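Local coordinates for crystal protein (PDB 2ZTB) that recognizes and is toxic to cancer cells, probably by forming pores in their membranes as do related aerolysin-type beta-pore-forming toxins, at residues D36-T44 with P52-C61; V191-F199 with Y209-L219. All blocks are in the same frame, centred on the assembly; numbering follows the deposited sequence.

Overall arrangement
Both contacts lie at the same end of an elongated, strand-rich molecule, the centre of each about 32 Å from the centre of the chain, and their own centres about 9 Å apart. They share one sheet: strand 37-40 of interaction 1 runs antiparallel beside the strand of 191-199, where A39 N meets G196 O at 2.9 Å. Y60 O likewise reaches Y194 N. Each contact is partly buried, with N42 in interaction 1 and Y209 in interaction 2 open to solvent. Their chemistry differs: 36-44 and 52-61 are joined largely through an asparagine amide, a threonine hydroxyl and a proline, whereas 191-199 and 209-219 pair by regular backbone bonds overlaid with aromatic and aliphatic side chains.

Interaction 1: D36-T44 with P52-C61; sequences DGIALNNET and PITAQYGYYC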
loop_
_atom_site.group_PDB
_atom_site.type_symbol
_atom_site.label_atom_id
_atom_site.label_comp_id
_atom_site.label_asym_id
_atom_site.label_seq_id
_atom_site.Cartn_x
_atom_site.Cartn_y
_atom_site.Cartn_z
ATOM N N ASP A 36 -1.531 -32.851 -24.102
ATOM C CA ASP A 36 -2.602 -33.391 -23.293
ATOM C C ASP A 36 -2.826 -32.505 -22.076
ATOM O O ASP A 36 -3.961 -32.254 -21.677
ATOM C CB ASP A 36 -2.241 -34.797 -22.832
ATOM C CG ASP A 36 -2.542 -35.857 -23.861
ATOM O OD1 ASP A 36 -3.212 -35.580 -24.877
ATOM O OD2 ASP A 36 -2.094 -36.995 -23.639
ATOM N N GLY A 37 -1.736 -32.038 -21.479
ATOM C CA GLY A 37 -1.821 -31.211 -20.291
ATOM C C GLY A 37 -0.617 -30.313 -20.129
ATOM O O GLY A 37 0.375 -30.463 -20.844
ATOM N N ILE A 38 -0.710 -29.395 -19.167
ATOM C CA ILE A 38 0.342 -28.413 -18.890
ATOM C C ILE A 38 0.593 -28.385 -17.383
ATOM O O ILE A 38 -0.172 -28.963 -16.629
ATOM C CB ILE A 38 0.003 -26.986 -19.444
ATOM C CG1 ILE A 38 -1.229 -26.379 -18.740
ATOM C CG2 ILE A 38 -0.117 -27.020 -21.020
ATOM C CD1 ILE A 38 -1.500 -24.891 -19.034
ATOM N N ALA A 39 1.667 -27.729 -16.957
ATOM C CA ALA A 39 2.101 -27.764 -15.580
ATOM C C ALA A 39 2.857 -26.500 -15.203
ATOM O O ALA A 39 3.542 -25.906 -16.028
ATOM C CB ALA A 39 2.966 -28.993 -15.327
ATOM N N LEU A 40 2.703 -26.098 -13.940
ATOM C CA LEU A 40 3.346 -24.919 -13.380
ATOM C C LEU A 40 3.639 -25.258 -11.951
ATOM O O LEU A 40 2.727 -25.579 -11.186
ATOM C CB LEU A 40 2.402 -23.710 -13.446
ATOM C CG LEU A 40 2.802 -22.340 -12.892
ATOM C CD1 LEU A 40 4.033 -21.774 -13.607
ATOM C CD2 LEU A 40 1.634 -21.387 -13.012
ATOM N N ASN A 41 4.912 -25.186 -11.581
ATOM C CA ASN A 41 5.325 -25.455 -10.197
ATOM C C ASN A 41 4.656 -26.738 -9.666
ATOM O O ASN A 41 4.931 -27.828 -10.192
ATOM C CB ASN A 41 5.068 -24.227 -9.320
ATOM C CG ASN A 41 5.794 -22.989 -9.830
ATOM O OD1 ASN A 41 6.997 -23.029 -10.069
ATOM N ND2 ASN A 41 5.069 -21.883 -9.991
ATOM N N ASN A 42 3.754 -26.621 -8.682
ATOM C CA ASN A 42 3.059 -27.808 -8.137
ATOM C C ASN A 42 1.624 -28.082 -8.631
ATOM O O ASN A 42 0.905 -28.912 -8.054
ATOM C CB ASN A 42 3.123 -27.823 -6.605
ATOM C CG ASN A 42 4.532 -28.074 -6.089
ATOM O OD1 ASN A 42 5.206 -27.068 -5.627
ATOM N ND2 ASN A 42 4.998 -29.423 -6.170
ATOM N N GLU A 43 1.234 -27.418 -9.720
ATOM C CA GLU A 43 -0.102 -27.554 -10.293
ATOM C C GLU A 43 -0.018 -28.082 -11.716
ATOM O O GLU A 43 1.026 -28.003 -12.356
ATOM C CB GLU A 43 -0.787 -26.192 -10.367
ATOM C CG GLU A 43 -1.017 -25.457 -9.070
ATOM C CD GLU A 43 -1.265 -23.991 -9.329
ATOM O OE1 GLU A 43 -0.279 -23.278 -9.636
ATOM O OE2 GLU A 43 -2.437 -23.555 -9.233
ATOM N N THR A 44 -1.139 -28.615 -12.196
ATOM C CA THR A 44 -1.288 -29.081 -13.554
ATOM C C THR A 44 -2.600 -28.530 -14.090
ATOM O O THR A 44 -3.449 -28.098 -13.315
ATOM C CB THR A 44 -1.334 -30.628 -13.644
ATOM O OG1 THR A 44 -2.559 -31.118 -13.083
ATOM C CG2 THR A 44 -0.144 -31.272 -12.946
ATOM N N PRO A 52 3.071 -33.043 -11.089
ATOM C CA PRO A 52 3.486 -32.112 -12.135
ATOM C C PRO A 52 4.939 -32.325 -12.563
ATOM O O PRO A 52 5.832 -32.385 -11.711
ATOM C CB PRO A 52 3.301 -30.729 -11.479
ATOM C CG PRO A 52 2.946 -30.998 -10.038
ATOM C CD PRO A 52 2.323 -32.349 -10.026
ATOM N N ILE A 53 5.158 -32.451 -13.875
ATOM C CA ILE A 53 6.486 -32.735 -14.424
ATOM C C ILE A 53 7.462 -31.603 -14.120
ATOM O O ILE A 53 8.675 -31.773 -14.189
ATOM C CB ILE A 53 6.429 -33.034 -15.944
ATOM C CG1 ILE A 53 5.858 -31.827 -16.718
ATOM C CG2 ILE A 53 5.619 -34.318 -16.197
ATOM C CD1 ILE A 53 6.019 -31.892 -18.213
ATOM N N THR A 54 6.917 -30.449 -13.757
ATOM C CA THR A 54 7.715 -29.288 -13.416
ATOM C C THR A 54 8.405 -29.475 -12.062
ATOM O O THR A 54 9.550 -29.051 -11.883
ATOM C CB THR A 54 6.851 -28.019 -13.397
ATOM O OG1 THR A 54 5.536 -28.349 -12.930
ATOM C CG2 THR A 54 6.758 -27.423 -14.799
ATOM N N ALA A 55 7.711 -30.109 -11.113
ATOM C CA ALA A 55 8.325 -30.459 -9.828
ATOM C C ALA A 55 9.220 -31.699 -9.998
ATOM O O ALA A 55 10.394 -31.686 -9.580
ATOM C CB ALA A 55 7.261 -30.657 -8.726
ATOM N N GLN A 56 8.686 -32.756 -10.626
ATOM C CA GLN A 56 9.519 -33.939 -10.942
ATOM C C GLN A 56 10.885 -33.534 -11.504
ATOM O O GLN A 56 11.948 -33.934 -10.941
ATOM C CB GLN A 56 8.825 -34.884 -11.932
ATOM C CG GLN A 56 7.545 -35.537 -11.406
ATOM C CD GLN A 56 7.146 -36.712 -12.333
ATOM O OE1 GLN A 56 6.133 -36.616 -13.073
ATOM N NE2 GLN A 56 7.952 -37.827 -12.309
ATOM N N TYR A 57 10.850 -32.678 -12.550
ATOM C CA TYR A 57 12.069 -32.376 -13.285
ATOM C C TYR A 57 12.755 -31.067 -12.891
ATOM O O TYR A 57 13.829 -30.686 -13.530
ATOM C CB TYR A 57 11.802 -32.463 -14.793
ATOM C CG TYR A 57 11.278 -33.827 -15.223
ATOM C CD1 TYR A 57 9.913 -34.121 -15.199
ATOM C CD2 TYR A 57 12.144 -34.821 -15.636
ATOM C CE1 TYR A 57 9.432 -35.374 -15.585
ATOM C CE2 TYR A 57 11.672 -36.071 -16.035
ATOM C CZ TYR A 57 10.322 -36.347 -16.007
ATOM O OH TYR A 57 9.872 -37.595 -16.397
ATOM N N GLY A 58 12.143 -30.385 -11.838
ATOM C CA GLY A 58 12.814 -29.222 -11.247
ATOM C C GLY A 58 12.793 -27.954 -12.071
ATOM O O GLY A 58 13.780 -27.214 -12.110
ATOM N N TYR A 59 11.662 -27.700 -12.716
ATOM C CA TYR A 59 11.444 -26.487 -13.504
ATOM C C TYR A 59 10.367 -25.642 -12.832
ATOM O O TYR A 59 9.192 -26.002 -12.854
ATOM C CB TYR A 59 11.000 -26.848 -14.921
ATOM C CG TYR A 59 12.101 -27.372 -15.802
ATOM C CD1 TYR A 59 12.478 -28.726 -15.769
ATOM C CD2 TYR A 59 12.760 -26.516 -16.686
ATOM C CE1 TYR A 59 13.503 -29.210 -16.586
ATOM C CE2 TYR A 59 13.777 -26.988 -17.514
ATOM C CZ TYR A 59 14.144 -28.332 -17.459
ATOM O OH TYR A 59 15.142 -28.779 -18.290
ATOM N N TYR A 60 10.779 -24.538 -12.214
ATOM C CA TYR A 60 9.865 -23.685 -11.457
ATOM C C TYR A 60 9.652 -22.342 -12.130
ATOM O O TYR A 60 10.329 -22.010 -13.103
ATOM C CB TYR A 60 10.352 -23.512 -10.009
ATOM C CG TYR A 60 10.327 -24.808 -9.240
ATOM C CD1 TYR A 60 11.498 -25.565 -9.062
ATOM C CD2 TYR A 60 9.130 -25.302 -8.728
ATOM C CE1 TYR A 60 11.473 -26.767 -8.374
ATOM C CE2 TYR A 60 9.089 -26.492 -8.045
ATOM C CZ TYR A 60 10.262 -27.226 -7.869
ATOM O OH TYR A 60 10.205 -28.410 -7.178
ATOM N N CYS A 61 8.692 -21.580 -11.615
ATOM C CA CYS A 61 8.335 -20.289 -12.189
ATOM C C CYS A 61 7.862 -19.336 -11.090
ATOM O O CYS A 61 6.976 -19.671 -10.293
ATOM C CB CYS A 61 7.271 -20.464 -13.277
ATOM S SG CYS A 61 6.814 -18.975 -14.141
HETATM O O HOH W 1 6.813 -24.517 -13.239
#
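The side-chain amide of N41 is clamped onto the backbone of C61 by two hydrogen bonds. N41 OD1 accepts from C61 N at 2.7 Å, with the donor tilted 16° from the carbonyl plane, while N41 ND2 gives one hydrogen to C61 O at 2.9 Å, within that carbonyl's plane and on a lone pair. An amide offers acceptor and donor together, as a strand edge requires, and the paired bonds fix its rotation; ND2 also bonds to L8 O. CG lies anti to the carbonyl carbon, chi1 -58°, which carries the amide to C61 although the side chain sets off away from 52-61 as a whole. T54 OG1 donates to N41 O over 2.9 Å. A water bridges N41 N to Y59 O.

N41 and N42 are the central residues of a type II' beta turn from L40 to E43, joining strands 37-40 and 43-46 in a two-residue beta-hairpin. N41 takes the positive phi of its first central position, which asparagine tolerates better than most residues. The short helix 53-56 packs beside the hairpin, with P52 at its N-cap position and a Schellman motif ending at G58, whose positive phi suits a residue without a side chain.

Van der Waals contacts fill in around these bonds. The compact P52 ring sits against the hairpin, its CG 3.5 Å from N42 C, and the T44 methyl CG2 crosses it at about a right angle, 3.8 Å from P52 CB. Small A39 leaves room for T54, its CB 3.6 Å from T54 OG1. L40 CD1 lies 3.5 Å from C61 CB.

Interaction 2: V191-F199 with Y209-L219; sequences VDGYFGANF and YFWFNPARDVL
F195 carries the apolar side of this contact: its CD1 lies 3.6 Å from V218 CG2, and its CE1 lies 3.8 Å from L219 CD1, the leucine crossing it at about a right angle. A chi1 of -77°, CG anti to the carbonyl carbon, sends the ring to these branched residues of the weakly bonded helix 215-218 and its end, with A215 CA at its edge. Further along the same face, F199 CE1 approaches W211 CD1 at 3.8 Å, the ring planes 78° apart in an oblique pairing. On the other face, the F212 ring approaches G196 obliquely, F212 CD2 to G196 CA 3.7 Å; the glycine, lacking a side chain, lets it come this close.

Antiparallel pairing sets these positions. F195 with N213 and A197 with W211 form hydrogen-bonded pairs, F199 N adds a bond to Y209 O, and at the corner, where a phi of 122° suits glycine, A215 N bonds G193 O at 2.8 Å. On the face of F195, A197 and W211, F27 and Y31 of helix 20-31 pack, Y31 stacking on W211; on the opposite face Y59 stacks on F212. Backbone bonds thus set the register, while largely nonpolar side chains join both faces to their neighbours.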
loop_
_atom_site.group_PDB
_atom_site.type_symbol
_atom_site.label_atom_id
_atom_site.label_comp_id
_atom_site.label_asym_id
_atom_site.label_seq_id
_atom_site.Cartn_x
_atom_site.Cartn_y
_atom_site.Cartn_z
ATOM N N VAL A 191 8.227 -11.949 -14.049
ATOM C CA VAL A 191 8.094 -13.400 -14.010
ATOM C C VAL A 191 9.290 -14.061 -14.723
ATOM O O VAL A 191 9.685 -13.644 -15.811
ATOM C CB VAL A 191 6.712 -13.866 -14.578
ATOM C CG1 VAL A 191 6.731 -15.342 -14.930
ATOM C CG2 VAL A 191 5.599 -13.574 -13.570
ATOM N N ASP A 192 9.876 -15.066 -14.080
ATOM C CA ASP A 192 10.957 -15.844 -14.673
ATOM C C ASP A 192 10.794 -17.311 -14.313
ATOM O O ASP A 192 10.272 -17.629 -13.239
ATOM C CB ASP A 192 12.338 -15.324 -14.234
ATOM C CG ASP A 192 12.545 -15.395 -12.733
ATOM O OD1 ASP A 192 13.093 -16.423 -12.273
ATOM O OD2 ASP A 192 12.156 -14.428 -12.016
ATOM N N GLY A 193 11.240 -18.196 -15.206
ATOM C CA GLY A 193 11.109 -19.639 -14.988
ATOM C C GLY A 193 10.336 -20.334 -16.093
ATOM O O GLY A 193 10.270 -19.835 -17.210
ATOM N N TYR A 194 9.723 -21.474 -15.777
ATOM C CA TYR A 194 9.254 -22.398 -16.815
ATOM C C TYR A 194 7.837 -22.910 -16.622
ATOM O O TYR A 194 7.321 -22.940 -15.497
ATOM C CB TYR A 194 10.215 -23.599 -16.942
ATOM C CG TYR A 194 11.660 -23.204 -17.169
ATOM C CD1 TYR A 194 12.477 -22.836 -16.093
ATOM C CD2 TYR A 194 12.214 -23.198 -18.453
ATOM C CE1 TYR A 194 13.792 -22.451 -16.280
ATOM C CE2 TYR A 194 13.554 -22.827 -18.657
ATOM C CZ TYR A 194 14.325 -22.445 -17.557
ATOM O OH TYR A 194 15.641 -22.074 -17.717
ATOM N N PHE A 195 7.224 -23.290 -17.747
ATOM C CA PHE A 195 6.023 -24.119 -17.783
ATOM C C PHE A 195 6.363 -25.483 -18.395
ATOM O O PHE A 195 7.324 -25.613 -19.173
ATOM C CB PHE A 195 4.952 -23.469 -18.637
ATOM C CG PHE A 195 4.219 -22.334 -17.968
ATOM C CD1 PHE A 195 4.811 -21.090 -17.826
ATOM C CD2 PHE A 195 2.909 -22.502 -17.545
ATOM C CE1 PHE A 195 4.129 -20.041 -17.225
ATOM C CE2 PHE A 195 2.216 -21.458 -16.956
ATOM C CZ PHE A 195 2.822 -20.221 -16.801
ATOM N N GLY A 196 5.556 -26.490 -18.056
ATOM C CA GLY A 196 5.735 -27.856 -18.557
ATOM C C GLY A 196 4.535 -28.255 -19.395
ATOM O O GLY A 196 3.462 -27.687 -19.251
ATOM N N ALA A 197 4.721 -29.207 -20.298
ATOM C CA ALA A 197 3.617 -29.773 -21.066
ATOM C C ALA A 197 3.879 -31.237 -21.337
ATOM O O ALA A 197 5.023 -31.635 -21.592
ATOM C CB ALA A 197 3.404 -29.013 -22.384
ATOM N N ASN A 198 2.824 -32.043 -21.270
ATOM C CA ASN A 198 2.925 -33.455 -21.671
ATOM C C ASN A 198 2.106 -33.743 -22.911
ATOM O O ASN A 198 0.942 -33.345 -23.008
ATOM C CB ASN A 198 2.563 -34.416 -20.529
ATOM C CG ASN A 198 1.135 -34.237 -20.026
ATOM O OD1 ASN A 198 0.845 -33.323 -19.252
ATOM N ND2 ASN A 198 0.239 -35.122 -20.459
ATOM N N PHE A 199 2.721 -34.445 -23.857
ATOM C CA PHE A 199 2.141 -34.651 -25.164
ATOM C C PHE A 199 1.632 -36.088 -25.336
ATOM O O PHE A 199 2.107 -37.001 -24.631
ATOM C CB PHE A 199 3.165 -34.247 -26.238
ATOM C CG PHE A 199 3.480 -32.775 -26.222
ATOM C CD1 PHE A 199 4.403 -32.249 -25.293
ATOM C CD2 PHE A 199 2.836 -31.908 -27.096
ATOM C CE1 PHE A 199 4.675 -30.872 -25.238
ATOM C CE2 PHE A 199 3.106 -30.528 -27.059
ATOM C CZ PHE A 199 4.023 -30.011 -26.116
ATOM N N TYR A 209 8.065 -36.836 -24.774
ATOM C CA TYR A 209 6.699 -36.594 -24.320
ATOM C C TYR A 209 6.588 -35.352 -23.436
ATOM O O TYR A 209 5.558 -34.693 -23.433
ATOM C CB TYR A 209 6.194 -37.801 -23.512
ATOM C CG TYR A 209 5.966 -39.067 -24.308
ATOM C CD1 TYR A 209 6.863 -40.116 -24.243
ATOM C CD2 TYR A 209 4.843 -39.212 -25.117
ATOM C CE1 TYR A 209 6.661 -41.291 -24.960
ATOM C CE2 TYR A 209 4.631 -40.375 -25.849
ATOM C CZ TYR A 209 5.547 -41.408 -25.758
ATOM O OH TYR A 209 5.348 -42.554 -26.483
ATOM N N PHE A 210 7.632 -35.061 -22.655
ATOM C CA PHE A 210 7.621 -33.941 -21.716
ATOM C C PHE A 210 8.553 -32.820 -22.136
ATOM O O PHE A 210 9.738 -33.055 -22.382
ATOM C CB PHE A 210 8.023 -34.384 -20.293
ATOM C CG PHE A 210 7.238 -35.559 -19.754
ATOM C CD1 PHE A 210 5.930 -35.811 -20.160
ATOM C CD2 PHE A 210 7.809 -36.396 -18.804
ATOM C CE1 PHE A 210 5.221 -36.887 -19.661
ATOM C CE2 PHE A 210 7.096 -37.473 -18.285
ATOM C CZ PHE A 210 5.799 -37.718 -18.724
ATOM N N TRP A 211 8.015 -31.598 -22.152
ATOM C CA TRP A 211 8.778 -30.405 -22.509
ATOM C C TRP A 211 8.589 -29.247 -21.540
ATOM O O TRP A 211 7.523 -29.089 -20.954
ATOM C CB TRP A 211 8.408 -29.951 -23.928
ATOM C CG TRP A 211 8.932 -30.889 -24.935
ATOM C CD1 TRP A 211 8.269 -31.927 -25.503
ATOM C CD2 TRP A 211 10.258 -30.905 -25.474
ATOM N NE1 TRP A 211 9.089 -32.589 -26.363
ATOM C CE2 TRP A 211 10.320 -31.985 -26.371
ATOM C CE3 TRP A 211 11.397 -30.101 -25.293
ATOM C CZ2 TRP A 211 11.479 -32.297 -27.099
ATOM C CZ3 TRP A 211 12.563 -30.421 -26.024
ATOM C CH2 TRP A 211 12.578 -31.499 -26.915
ATOM N N PHE A 212 9.639 -28.435 -21.411
ATOM C CA PHE A 212 9.633 -27.192 -20.635
ATOM C C PHE A 212 10.071 -26.031 -21.495
ATOM O O PHE A 212 11.015 -26.151 -22.280
ATOM C CB PHE A 212 10.530 -27.328 -19.398
ATOM C CG PHE A 212 10.217 -28.543 -18.594
ATOM C CD1 PHE A 212 10.871 -29.746 -18.852
ATOM C CD2 PHE A 212 9.216 -28.508 -17.624
ATOM C CE1 PHE A 212 10.553 -30.892 -18.154
ATOM C CE2 PHE A 212 8.886 -29.653 -16.908
ATOM C CZ PHE A 212 9.558 -30.848 -17.175
ATOM N N ASN A 213 9.359 -24.923 -21.378
ATOM C CA ASN A 213 9.681 -23.708 -22.102
ATOM C C ASN A 213 9.643 -22.557 -21.136
ATOM O O ASN A 213 8.806 -22.542 -20.234
ATOM C CB ASN A 213 8.688 -23.465 -23.245
ATOM C CG ASN A 213 9.031 -24.257 -24.475
ATOM O OD1 ASN A 213 9.733 -23.780 -25.361
ATOM N ND2 ASN A 213 8.564 -25.487 -24.525
ATOM N N PRO A 214 10.564 -21.589 -21.296
ATOM C CA PRO A 214 10.509 -20.416 -20.419
ATOM C C PRO A 214 9.154 -19.744 -20.530
ATOM O O PRO A 214 8.526 -19.781 -21.593
ATOM C CB PRO A 214 11.619 -19.496 -20.955
ATOM C CG PRO A 214 12.003 -20.058 -22.265
ATOM C CD PRO A 214 11.682 -21.517 -22.253
ATOM N N ALA A 215 8.709 -19.154 -19.424
ATOM C CA ALA A 215 7.452 -18.407 -19.348
ATOM C C ALA A 215 7.219 -17.448 -20.531
ATOM O O ALA A 215 6.096 -17.313 -21.003
ATOM C CB ALA A 215 7.388 -17.644 -17.995
ATOM N N ARG A 216 8.272 -16.791 -21.007
ATOM C CA ARG A 216 8.173 -15.815 -22.109
ATOM C C ARG A 216 7.729 -16.448 -23.439
ATOM O O ARG A 216 7.169 -15.758 -24.295
ATOM C CB ARG A 216 9.505 -15.049 -22.283
ATOM C CG ARG A 216 10.448 -15.639 -23.310
ATOM C CD ARG A 216 11.760 -14.863 -23.424
ATOM N NE ARG A 216 12.679 -15.239 -22.349
ATOM C CZ ARG A 216 13.592 -16.199 -22.442
ATOM N NH1 ARG A 216 14.364 -16.470 -21.400
ATOM N NH2 ARG A 216 13.738 -16.879 -23.569
ATOM N N ASP A 217 7.976 -17.750 -23.602
ATOM C CA ASP A 217 7.527 -18.495 -24.778
ATOM C C ASP A 217 6.035 -18.833 -24.797
ATOM O O ASP A 217 5.493 -19.103 -25.867
ATOM C CB ASP A 217 8.300 -19.813 -24.920
ATOM C CG ASP A 217 9.758 -19.613 -25.278
ATOM O OD1 ASP A 217 10.194 -18.461 -25.510
ATOM O OD2 ASP A 217 10.476 -20.630 -25.337
ATOM N N VAL A 218 5.376 -18.860 -23.633
ATOM C CA VAL A 218 3.987 -19.346 -23.575
ATOM C C VAL A 218 2.981 -18.339 -22.966
ATOM O O VAL A 218 1.759 -18.551 -23.033
ATOM C CB VAL A 218 3.902 -20.741 -22.883
ATOM C CG1 VAL A 218 4.675 -21.815 -23.719
ATOM C CG2 VAL A 218 4.443 -20.690 -21.413
ATOM N N LEU A 219 3.495 -17.243 -22.404
ATOM C CA LEU A 219 2.661 -16.201 -21.811
ATOM C C LEU A 219 2.699 -14.971 -22.700
ATOM O O LEU A 219 3.693 -14.730 -23.389
ATOM C CB LEU A 219 3.153 -15.836 -20.377
ATOM C CG LEU A 219 3.028 -16.855 -19.220
ATOM C CD1 LEU A 219 3.743 -16.381 -17.970
ATOM C CD2 LEU A 219 1.585 -17.185 -18.865
#